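Local structure of avidin-related protein 4/5 (Gallus gallus, 1Y55) at residues R21-R26 with G51-R56; G31-A36 with F64-N69; S73-T78 with T93-R98. The protein binds biotin with high affinity as a four-subunit, thermostable relative of chicken avidin. The protein carries 1 engineered substitution. All coordinates share one frame; numbering follows the deposited sequence. Where two conformers were deposited one is given.

Contact 1: residues R21-R26 with G51-R56; sequences RAVNSR and GIQHKR. With FMT (formic acid), chain E.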
loop_
_atom_site.group_PDB
_atom_site.type_symbol
_atom_site.label_atom_id
_atom_site.label_comp_id
_atom_site.label_asym_id
_atom_site.label_seq_id
_atom_site.Cartn_x
_atom_site.Cartn_y
_atom_site.Cartn_z
ATOM N N ARG A 21 23.292 9.501 9.473
ATOM C CA ARG A 21 24.182 10.187 10.390
ATOM C C ARG A 21 23.667 10.005 11.830
ATOM O O ARG A 21 22.873 9.105 12.099
ATOM C CB ARG A 21 24.301 11.661 9.975
ATOM C CG ARG A 21 24.824 11.872 8.545
ATOM C CD ARG A 21 25.121 13.327 8.211
ATOM N NE ARG A 21 25.555 13.537 6.825
ATOM C CZ ARG A 21 24.749 13.718 5.782
ATOM N NH1 ARG A 21 23.435 13.703 5.931
ATOM N NH2 ARG A 21 25.263 13.915 4.573
ATOM N N ALA A 22 24.152 10.824 12.761
ATOM C CA ALA A 22 23.798 10.674 14.161
ATOM C C ALA A 22 22.303 10.849 14.382
ATOM O O ALA A 22 21.673 11.709 13.777
ATOM C CB ALA A 22 24.557 11.683 14.992
ATOM N N VAL A 23 21.761 10.021 15.261
ATOM C CA VAL A 23 20.370 10.138 15.683
ATOM C C VAL A 23 20.352 11.004 16.938
ATOM O O VAL A 23 21.067 10.732 17.901
ATOM C CB VAL A 23 19.782 8.761 15.980
ATOM C CG1 VAL A 23 18.356 8.877 16.457
ATOM C CG2 VAL A 23 19.851 7.865 14.744
ATOM N N ASN A 24 19.563 12.069 16.928
ATOM C CA ASN A 24 19.561 13.006 18.048
ATOM C C ASN A 24 18.645 12.527 19.175
ATOM O O ASN A 24 18.092 11.435 19.101
ATOM C CB ASN A 24 19.296 14.435 17.570
ATOM C CG ASN A 24 17.850 14.704 17.207
ATOM O OD1 ASN A 24 16.958 13.903 17.442
ATOM N ND2 ASN A 24 17.623 15.865 16.617
ATOM N N SER A 25 18.540 13.260 20.283
ATOM C CA SER A 25 17.759 12.762 21.416
ATOM C C SER A 25 16.246 12.722 21.141
ATOM O O SER A 25 15.524 12.065 21.882
ATOM C CB SER A 25 18.042 13.577 22.673
ATOM O OG SER A 25 17.611 14.914 22.511
ATOM N N ARG A 26 15.764 13.414 20.099
ATOM C CA ARG A 26 14.377 13.257 19.650
ATOM C C ARG A 26 14.172 12.053 18.723
ATOM O O ARG A 26 13.033 11.732 18.368
ATOM C CB ARG A 26 13.929 14.517 18.890
ATOM C CG ARG A 26 13.821 15.758 19.732
ATOM C CD ARG A 26 12.727 15.708 20.749
ATOM N NE ARG A 26 12.523 17.032 21.303
ATOM C CZ ARG A 26 11.957 17.298 22.463
ATOM N NH1 ARG A 26 11.490 16.333 23.233
ATOM N NH2 ARG A 26 11.865 18.559 22.854
ATOM N N GLY A 51 14.458 11.770 8.677
ATOM C CA GLY A 51 13.498 10.919 9.346
ATOM C C GLY A 51 13.556 10.973 10.855
ATOM O O GLY A 51 14.288 11.762 11.446
ATOM N N ILE A 52 12.721 10.134 11.454
ATOM C CA ILE A 52 12.630 10.000 12.901
ATOM C C ILE A 52 12.496 8.539 13.267
ATOM O O ILE A 52 11.668 7.823 12.691
ATOM C CB ILE A 52 11.443 10.778 13.519
ATOM C CG1 ILE A 52 11.173 12.128 12.840
ATOM C CG2 ILE A 52 11.707 10.994 15.000
ATOM C CD1 ILE A 52 9.918 12.817 13.360
ATOM N N GLN A 53 13.274 8.102 14.252
ATOM C CA GLN A 53 13.103 6.798 14.882
ATOM C C GLN A 53 12.687 6.989 16.327
ATOM O O GLN A 53 12.899 8.044 16.915
ATOM C CB GLN A 53 14.400 5.965 14.834
ATOM C CG GLN A 53 15.572 6.493 15.665
ATOM C CD GLN A 53 16.643 5.426 15.875
ATOM O OE1 GLN A 53 16.630 4.737 16.911
ATOM N NE2 GLN A 53 17.513 5.252 14.905
ATOM N N HIS A 54 12.107 5.946 16.901
ATOM C CA HIS A 54 11.900 5.905 18.336
ATOM C C HIS A 54 13.245 5.681 19.038
ATOM O O HIS A 54 14.163 5.068 18.498
ATOM C CB HIS A 54 10.883 4.843 18.680
ATOM C CG HIS A 54 9.481 5.251 18.348
ATOM N ND1 HIS A 54 8.930 5.305 17.083
ATOM C CD2 HIS A 54 8.505 5.618 19.200
ATOM C CE1 HIS A 54 7.679 5.741 17.196
ATOM N NE2 HIS A 54 7.397 5.923 18.467
ATOM N N LYS A 55 13.334 6.196 20.253
ATOM C CA LYS A 55 14.566 6.282 21.013
ATOM C C LYS A 55 14.708 5.258 22.124
ATOM O O LYS A 55 15.805 4.711 22.333
ATOM C CB LYS A 55 14.657 7.667 21.631
ATOM C CG LYS A 55 15.345 8.635 20.751
ATOM C CD LYS A 55 16.799 8.832 21.227
ATOM C CE LYS A 55 17.799 8.280 20.260
ATOM N NZ LYS A 55 19.125 8.914 20.442
ATOM N N ARG A 56 13.642 4.993 22.861
ATOM C CA ARG A 56 13.741 4.140 24.048
ATOM C C ARG A 56 13.794 2.674 23.640
ATOM O O ARG A 56 14.505 1.883 24.247
ATOM C CB ARG A 56 12.569 4.400 24.998
ATOM C CG ARG A 56 12.607 5.785 25.642
ATOM C CD ARG A 56 11.319 6.186 26.358
ATOM N NE ARG A 56 10.204 6.336 25.421
ATOM C CZ ARG A 56 8.948 6.567 25.770
ATOM N NH1 ARG A 56 8.599 6.669 27.050
ATOM N NH2 ARG A 56 8.022 6.679 24.827
HETATM C C FMT E . 10.633 7.431 22.060
HETATM O O1 FMT E . 11.193 6.628 22.811
HETATM O O2 FMT E . 10.847 7.454 20.851
#
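This contact lies at one end of the avidin beta barrel. The loop 21-26, which joins strands 17-20 and 28-34, folds against the end of strand 47-53 and the turn that follows it. The two chain directions are nearly perpendicular, 83° apart.

The apolar part centres on V23. Its CG1 is anti to the backbone N, and the side chain crosses that of Q53 at about a right angle. V23 CG1 sits 3.7 Å from Q53 CG and also touches the outer part of the K55 chain. K55 CE lies 3.9 Å from V23 CG1. I52 CG2 meets only backbone here, the carbonyl oxygen of R26. F29 of the neighbouring strand packs on both V23 and Q53.

The polar part is one hydrogen bond. The K55 chain bends at chi2 and chi3, which carries it along the loop backbone. K55 CD passes 3.5 Å from S25 O. K55 NZ then bonds to N24 O at 3.0 Å, from above the carbonyl plane. The charged end thus grips the loop by its backbone. The N24 side chain folds back toward its own chain: OD1 takes a weak bond from R26 N, and ND2 bonds to E28 OE1.

The turn also holds a formate, probably from the crystallisation liquor. K55 N bonds to its O2 at 2.9 Å. O1 is the better held oxygen, with bonds from R56 N and R56 NE and a weak one from K55 N. R56 NE reaches O1 at the edge of the guanidinium, in its plane, at 2.8 Å.

Contact 2: residues G31-A36 with F64-N69; sequences GTYLTA and FTVHWN. With BTN (biotin), chain C.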
loop_
_atom_site.group_PDB
_atom_site.type_symbol
_atom_site.label_atom_id
_atom_site.label_comp_id
_atom_site.label_asym_id
_atom_site.label_seq_id
_atom_site.Cartn_x
_atom_site.Cartn_y
_atom_site.Cartn_z
ATOM N N GLY A 31 20.575 11.874 6.360
ATOM C CA GLY A 31 21.442 10.974 5.659
ATOM C C GLY A 31 21.349 11.172 4.167
ATOM O O GLY A 31 20.801 12.150 3.666
ATOM N N THR A 32 21.909 10.209 3.453
ATOM C CA THR A 32 21.865 10.190 1.993
ATOM C C THR A 32 21.448 8.808 1.513
ATOM O O THR A 32 21.613 7.806 2.206
ATOM C CB THR A 32 23.207 10.564 1.369
ATOM O OG1 THR A 32 24.176 9.577 1.748
ATOM C CG2 THR A 32 23.712 11.923 1.846
ATOM N N TYR A 33 20.907 8.792 0.305
ATOM C CA TYR A 33 20.362 7.589 -0.294
ATOM C C TYR A 33 20.835 7.535 -1.744
ATOM O O TYR A 33 20.599 8.486 -2.490
ATOM C CB TYR A 33 18.829 7.611 -0.229
ATOM C CG TYR A 33 18.176 6.256 -0.338
ATOM C CD1 TYR A 33 18.060 5.601 -1.561
ATOM C CD2 TYR A 33 17.663 5.621 0.782
ATOM C CE1 TYR A 33 17.452 4.350 -1.659
ATOM C CE2 TYR A 33 17.057 4.382 0.688
ATOM C CZ TYR A 33 16.959 3.745 -0.527
ATOM O OH TYR A 33 16.360 2.510 -0.558
ATOM N N LEU A 34 21.488 6.435 -2.122
ATOM C CA LEU A 34 21.911 6.191 -3.499
ATOM C C LEU A 34 21.092 5.000 -4.003
ATOM O O LEU A 34 21.362 3.849 -3.660
ATOM C CB LEU A 34 23.412 5.915 -3.586
ATOM C CG LEU A 34 23.950 5.809 -5.005
ATOM C CD1 LEU A 34 23.746 7.091 -5.790
ATOM C CD2 LEU A 34 25.420 5.437 -4.979
ATOM N N THR A 35 20.037 5.293 -4.752
ATOM C CA THR A 35 19.204 4.229 -5.270
ATOM C C THR A 35 19.896 3.496 -6.413
ATOM O O THR A 35 20.559 4.112 -7.247
ATOM C CB THR A 35 17.823 4.732 -5.693
ATOM O OG1 THR A 35 17.051 3.597 -6.127
ATOM C CG2 THR A 35 17.869 5.773 -6.822
ATOM N N ALA A 36 19.736 2.172 -6.444
ATOM C CA ALA A 36 20.266 1.377 -7.542
ATOM C C ALA A 36 19.388 1.463 -8.788
ATOM O O ALA A 36 19.866 1.184 -9.897
ATOM C CB ALA A 36 20.403 -0.068 -7.120
ATOM N N PHE A 64 11.328 7.679 7.241
ATOM C CA PHE A 64 12.106 8.730 6.631
ATOM C C PHE A 64 11.567 9.058 5.253
ATOM O O PHE A 64 10.901 8.255 4.613
ATOM C CB PHE A 64 13.628 8.429 6.625
ATOM C CG PHE A 64 14.056 7.190 5.867
ATOM C CD1 PHE A 64 14.361 7.247 4.506
ATOM C CD2 PHE A 64 14.216 5.990 6.527
ATOM C CE1 PHE A 64 14.799 6.124 3.830
ATOM C CE2 PHE A 64 14.651 4.869 5.838
ATOM C CZ PHE A 64 14.937 4.951 4.490
ATOM N N THR A 65 11.900 10.264 4.810
ATOM C CA THR A 65 11.577 10.789 3.497
ATOM C C THR A 65 12.854 10.955 2.708
ATOM O O THR A 65 13.834 11.502 3.227
ATOM C CB THR A 65 10.914 12.171 3.663
ATOM O OG1 THR A 65 9.688 12.040 4.389
ATOM C CG2 THR A 65 10.559 12.780 2.313
ATOM N N VAL A 66 12.840 10.507 1.454
ATOM C CA VAL A 66 13.908 10.771 0.498
ATOM C C VAL A 66 13.401 11.770 -0.528
ATOM O O VAL A 66 12.440 11.516 -1.249
ATOM C CB VAL A 66 14.377 9.496 -0.234
ATOM C CG1 VAL A 66 15.549 9.827 -1.140
ATOM C CG2 VAL A 66 14.765 8.417 0.758
ATOM N N HIS A 67 14.062 12.926 -0.586
ATOM C CA HIS A 67 13.821 13.922 -1.620
ATOM C C HIS A 67 14.769 13.617 -2.780
ATOM O O HIS A 67 15.964 13.905 -2.715
ATOM C CB HIS A 67 14.039 15.347 -1.067
ATOM C CG HIS A 67 14.226 16.399 -2.120
ATOM N ND1 HIS A 67 13.321 17.383 -2.472
ATOM C CD2 HIS A 67 15.297 16.589 -2.918
ATOM C CE1 HIS A 67 13.854 18.143 -3.424
ATOM N NE2 HIS A 67 15.050 17.669 -3.720
ATOM N N TRP A 68 14.259 13.016 -3.848
ATOM C CA TRP A 68 15.114 12.661 -4.970
ATOM C C TRP A 68 15.632 13.947 -5.623
ATOM O O TRP A 68 14.854 14.838 -5.956
ATOM C CB TRP A 68 14.352 11.790 -5.969
ATOM C CG TRP A 68 13.859 10.538 -5.315
ATOM C CD1 TRP A 68 12.565 10.249 -4.996
ATOM C CD2 TRP A 68 14.652 9.459 -4.774
ATOM N NE1 TRP A 68 12.494 9.049 -4.334
ATOM C CE2 TRP A 68 13.761 8.546 -4.182
ATOM C CE3 TRP A 68 16.026 9.162 -4.748
ATOM C CZ2 TRP A 68 14.189 7.369 -3.584
ATOM C CZ3 TRP A 68 16.449 7.991 -4.160
ATOM C CH2 TRP A 68 15.541 7.111 -3.589
ATOM N N ASN A 69 16.946 14.028 -5.819
ATOM C CA ASN A 69 17.554 15.234 -6.361
ATOM C C ASN A 69 17.560 15.279 -7.877
ATOM O O ASN A 69 18.072 16.226 -8.460
ATOM C CB ASN A 69 18.977 15.406 -5.838
ATOM C CG ASN A 69 19.027 16.102 -4.491
ATOM O OD1 ASN A 69 18.008 16.458 -3.886
ATOM N ND2 ASN A 69 20.248 16.293 -4.006
HETATM C C11 BTN C . 12.775 8.144 -9.193
HETATM O O11 BTN C . 12.657 6.978 -9.896
HETATM O O12 BTN C . 12.415 9.279 -9.703
HETATM C C10 BTN C . 13.318 8.168 -7.833
HETATM C C9 BTN C . 13.999 6.896 -7.389
HETATM C C8 BTN C . 13.022 5.903 -6.767
HETATM C C7 BTN C . 13.741 4.629 -6.307
HETATM C C2 BTN C . 12.828 3.665 -5.500
HETATM S S1 BTN C . 12.376 4.229 -3.885
HETATM C C6 BTN C . 11.661 2.605 -3.566
HETATM C C5 BTN C . 12.654 1.604 -4.151
HETATM N N1 BTN C . 13.714 1.242 -3.228
HETATM C C3 BTN C . 14.889 1.647 -3.678
HETATM O O3 BTN C . 16.021 1.451 -3.024
HETATM N N2 BTN C . 14.791 2.258 -4.842
HETATM C C4 BTN C . 13.416 2.261 -5.314
#
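T35 OG1 is gripped by two hydrogen bonds. It accepts one from biotin N2 at 2.9 Å, almost straight at 174°, and its other bond goes to the backbone O of V37. The hydroxyl is thereby fixed in rotation and offers biotin an acceptor. Y33 OH donates to biotin O3 at 2.7 Å, with O3 at the edge of the tyrosine ring, in its plane. S16 and N12 also bond biotin, probably at this same oxygen, as in avidin.

These groups line the biotin pocket inside the barrel, where strands 28-34 and 61-67 flank strand 47-53. The Y33 ring extends inward with CG anti to the backbone N (chi1 -159°). Its CD2 rests 4.0 Å from V66 CG2. F64 CE1 meets the same Y33 CD2, 4.2 Å away.

The edge of W68 points toward the face of Y33 in an offset T-shaped pair, planes at 90°, with W68 CH2 3.6 Å from Y33 CD1. One indole face carries the biotin tail, C9 lying 3.6 Å above the ring centre. V66 CG1 backs the opposite face near the rim. T35 CG2 touches W68 CZ3 at 3.7 Å, and W68 NE1 bonds to T75. W68 thus touches tail, Y33 and T75; an alanine here would remove the indole, and would probably loosen biotin's tail and leave Y33 and T75 less well positioned.

Hydroxyls read the ureido head, while the indole face meets the apolar tail. The Y33 bond to O3, with those probably made by S16 and N12, would be expected to polarise the ureido group.

Contact 3: residues S73-T78 with T93-R98; sequences STTVFT and TMWLLR. With BTN (biotin), chain C.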
loop_
_atom_site.group_PDB
_atom_site.type_symbol
_atom_site.label_atom_id
_atom_site.label_comp_id
_atom_site.label_asym_id
_atom_site.label_seq_id
_atom_site.Cartn_x
_atom_site.Cartn_y
_atom_site.Cartn_z
ATOM N N SER A 73 9.815 13.368 -7.863
ATOM C CA SER A 73 9.213 12.387 -6.986
ATOM C C SER A 73 9.772 12.448 -5.557
ATOM O O SER A 73 10.832 13.015 -5.299
ATOM C CB SER A 73 9.435 10.989 -7.546
ATOM O OG SER A 73 8.961 10.924 -8.865
ATOM N N THR A 74 9.050 11.798 -4.655
ATOM C CA THR A 74 9.452 11.662 -3.260
ATOM C C THR A 74 9.137 10.239 -2.821
ATOM O O THR A 74 8.095 9.720 -3.192
ATOM C CB THR A 74 8.666 12.646 -2.381
ATOM O OG1 THR A 74 8.961 13.991 -2.767
ATOM C CG2 THR A 74 9.065 12.534 -0.919
ATOM N N THR A 75 10.014 9.617 -2.032
ATOM C CA THR A 75 9.678 8.338 -1.411
ATOM C C THR A 75 9.671 8.476 0.101
ATOM O O THR A 75 10.524 9.153 0.664
ATOM C CB THR A 75 10.655 7.233 -1.811
ATOM O OG1 THR A 75 10.625 7.144 -3.238
ATOM C CG2 THR A 75 10.268 5.867 -1.229
ATOM N N VAL A 76 8.736 7.804 0.757
ATOM C CA VAL A 76 8.800 7.603 2.198
ATOM C C VAL A 76 8.949 6.124 2.484
ATOM O O VAL A 76 8.356 5.280 1.815
ATOM C CB VAL A 76 7.565 8.180 2.930
ATOM C CG1 VAL A 76 7.539 9.707 2.825
ATOM C CG2 VAL A 76 6.253 7.592 2.413
ATOM N N PHE A 77 9.752 5.836 3.500
ATOM C CA PHE A 77 9.972 4.493 4.019
ATOM C C PHE A 77 9.567 4.446 5.488
ATOM O O PHE A 77 9.852 5.383 6.240
ATOM C CB PHE A 77 11.462 4.111 3.977
ATOM C CG PHE A 77 12.044 3.917 2.608
ATOM C CD1 PHE A 77 12.409 5.006 1.829
ATOM C CD2 PHE A 77 12.295 2.638 2.114
ATOM C CE1 PHE A 77 13.005 4.818 0.592
ATOM C CE2 PHE A 77 12.885 2.460 0.858
ATOM C CZ PHE A 77 13.220 3.551 0.111
ATOM N N THR A 78 8.942 3.355 5.906
ATOM C CA THR A 78 8.748 3.110 7.329
ATOM C C THR A 78 9.032 1.660 7.634
ATOM O O THR A 78 8.872 0.794 6.784
ATOM C CB THR A 78 7.352 3.571 7.761
ATOM O OG1 THR A 78 7.221 3.542 9.187
ATOM C CG2 THR A 78 6.249 2.698 7.210
ATOM N N THR A 93 11.287 -2.794 5.877
ATOM C CA THR A 93 10.586 -1.581 5.493
ATOM C C THR A 93 9.569 -1.799 4.398
ATOM O O THR A 93 9.649 -2.739 3.590
ATOM C CB THR A 93 11.554 -0.460 5.012
ATOM O OG1 THR A 93 12.061 -0.738 3.697
ATOM C CG2 THR A 93 12.724 -0.278 5.948
ATOM N N MET A 94 8.688 -0.824 4.333
ATOM C CA MET A 94 7.826 -0.654 3.211
ATOM C C MET A 94 7.809 0.807 2.845
ATOM O O MET A 94 8.046 1.684 3.686
ATOM C CB MET A 94 6.454 -1.204 3.557
ATOM C CG MET A 94 6.557 -2.716 3.752
ATOM S SD MET A 94 5.119 -3.551 3.943
ATOM C CE MET A 94 4.616 -3.298 1.957
ATOM N N TRP A 95 7.518 1.063 1.578
ATOM C CA TRP A 95 7.675 2.394 1.030
ATOM C C TRP A 95 6.511 2.769 0.138
ATOM O O TRP A 95 5.830 1.919 -0.446
ATOM C CB TRP A 95 9.020 2.551 0.285
ATOM C CG TRP A 95 9.313 1.541 -0.777
ATOM C CD1 TRP A 95 10.157 0.472 -0.667
ATOM C CD2 TRP A 95 8.819 1.517 -2.130
ATOM N NE1 TRP A 95 10.212 -0.214 -1.855
ATOM C CE2 TRP A 95 9.404 0.411 -2.769
ATOM C CE3 TRP A 95 7.973 2.350 -2.874
ATOM C CZ2 TRP A 95 9.151 0.101 -4.116
ATOM C CZ3 TRP A 95 7.713 2.033 -4.212
ATOM C CH2 TRP A 95 8.298 0.916 -4.810
ATOM N N LEU A 96 6.328 4.091 0.027
ATOM C CA LEU A 96 5.435 4.715 -0.957
ATOM C C LEU A 96 6.277 5.699 -1.769
ATOM O O LEU A 96 6.957 6.551 -1.198
ATOM C CB LEU A 96 4.291 5.475 -0.298
ATOM C CG LEU A 96 3.320 4.634 0.524
ATOM C CD1 LEU A 96 2.360 5.548 1.271
ATOM C CD2 LEU A 96 2.553 3.631 -0.321
ATOM N N LEU A 97 6.209 5.571 -3.093
ATOM C CA LEU A 97 6.914 6.419 -4.048
ATOM C C LEU A 97 5.859 7.279 -4.743
ATOM O O LEU A 97 5.014 6.761 -5.485
ATOM C CB LEU A 97 7.684 5.556 -5.043
ATOM C CG LEU A 97 8.228 6.204 -6.315
ATOM C CD1 LEU A 97 9.089 7.420 -6.086
ATOM C CD2 LEU A 97 9.024 5.172 -7.091
ATOM N N ARG A 98 5.896 8.577 -4.455
ATOM C CA ARG A 98 4.960 9.544 -5.011
ATOM C C ARG A 98 5.580 10.237 -6.220
ATOM O O ARG A 98 6.627 10.885 -6.109
ATOM C CB ARG A 98 4.625 10.591 -3.955
ATOM C CG ARG A 98 3.753 11.729 -4.488
ATOM C CD ARG A 98 2.364 11.299 -4.834
ATOM N NE ARG A 98 1.678 12.269 -5.684
ATOM C CZ ARG A 98 0.355 12.427 -5.719
ATOM N NH1 ARG A 98 -0.437 11.837 -4.838
ATOM N NH2 ARG A 98 -0.175 13.217 -6.631
HETATM C C11 BTN C . 12.775 8.144 -9.193
HETATM O O11 BTN C . 12.657 6.978 -9.896
HETATM O O12 BTN C . 12.415 9.279 -9.703
HETATM C C10 BTN C . 13.318 8.168 -7.833
HETATM C C9 BTN C . 13.999 6.896 -7.389
HETATM C C8 BTN C . 13.022 5.903 -6.767
HETATM C C7 BTN C . 13.741 4.629 -6.307
HETATM C C2 BTN C . 12.828 3.665 -5.500
HETATM S S1 BTN C . 12.376 4.229 -3.885
HETATM C C6 BTN C . 11.661 2.605 -3.566
HETATM C C5 BTN C . 12.654 1.604 -4.151
HETATM N N1 BTN C . 13.714 1.242 -3.228
HETATM C C3 BTN C . 14.889 1.647 -3.678
HETATM O O3 BTN C . 16.021 1.451 -3.024
HETATM N N2 BTN C . 14.791 2.258 -4.842
HETATM C C4 BTN C . 13.416 2.261 -5.314
#
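W95 turns one indole face to biotin, and the ring carbon C6 points onto it, 3.2 Å above the indole centre. T75 OG1 lies 3.5 Å from biotin S1. The F77 ring presents its edge to the ureido side near N1, and L97 CD2 meets C8 of the tail.

A second layer sets these groups. W95 CG takes the crowded position between backbone N and carbonyl carbon (chi1 53°). Its CB then packs over the face of F77, 4.0 Å from the ring centroid, a CH-pi contact. T75 OG1 touches L97 CD1 at 3.2 Å and is bonded to W68 NE1. Y33 and F64 meet the F77 ring, and W108 of the fourth subunit packs on W95.

T75-L97 and F77-W95 are non-hydrogen-bonded pairs of the antiparallel hairpin of strands 74-83 and 89-98. Six backbone hydrogen bonds tie the alternating pairs T74-R98, V76-L96 and T78-M94. The side chains of these residues face away from biotin, and V76 packs on V76 of the second subunit. R98 forms a salt bridge with D107.

The sulphur ring is thus held mainly by apolar and aromatic surface. This wall probably contributes shape and dispersion more than directed bonds.

All three contacts belong to one eight-stranded antiparallel barrel. Contacts 2 and 3 are buried, their centres 10 Å apart, and share one biotin. Contact 1 is partly exposed at the barrel end, about 18 Å between centres from contact 2. Contacts 1 and 2 alternate along the chain and adjoin through neighbouring strands. Contacts 2 and 3 meet where strand 61-67 pairs with strand 74-83. Their chemistry follows their place. Contact 1 combines V23 packing with one lysine bond to a loop carbonyl, contact 2 joins strands that are not direct neighbours through side chains, and contact 3 is a true backbone ladder. Each also touches the second subunit.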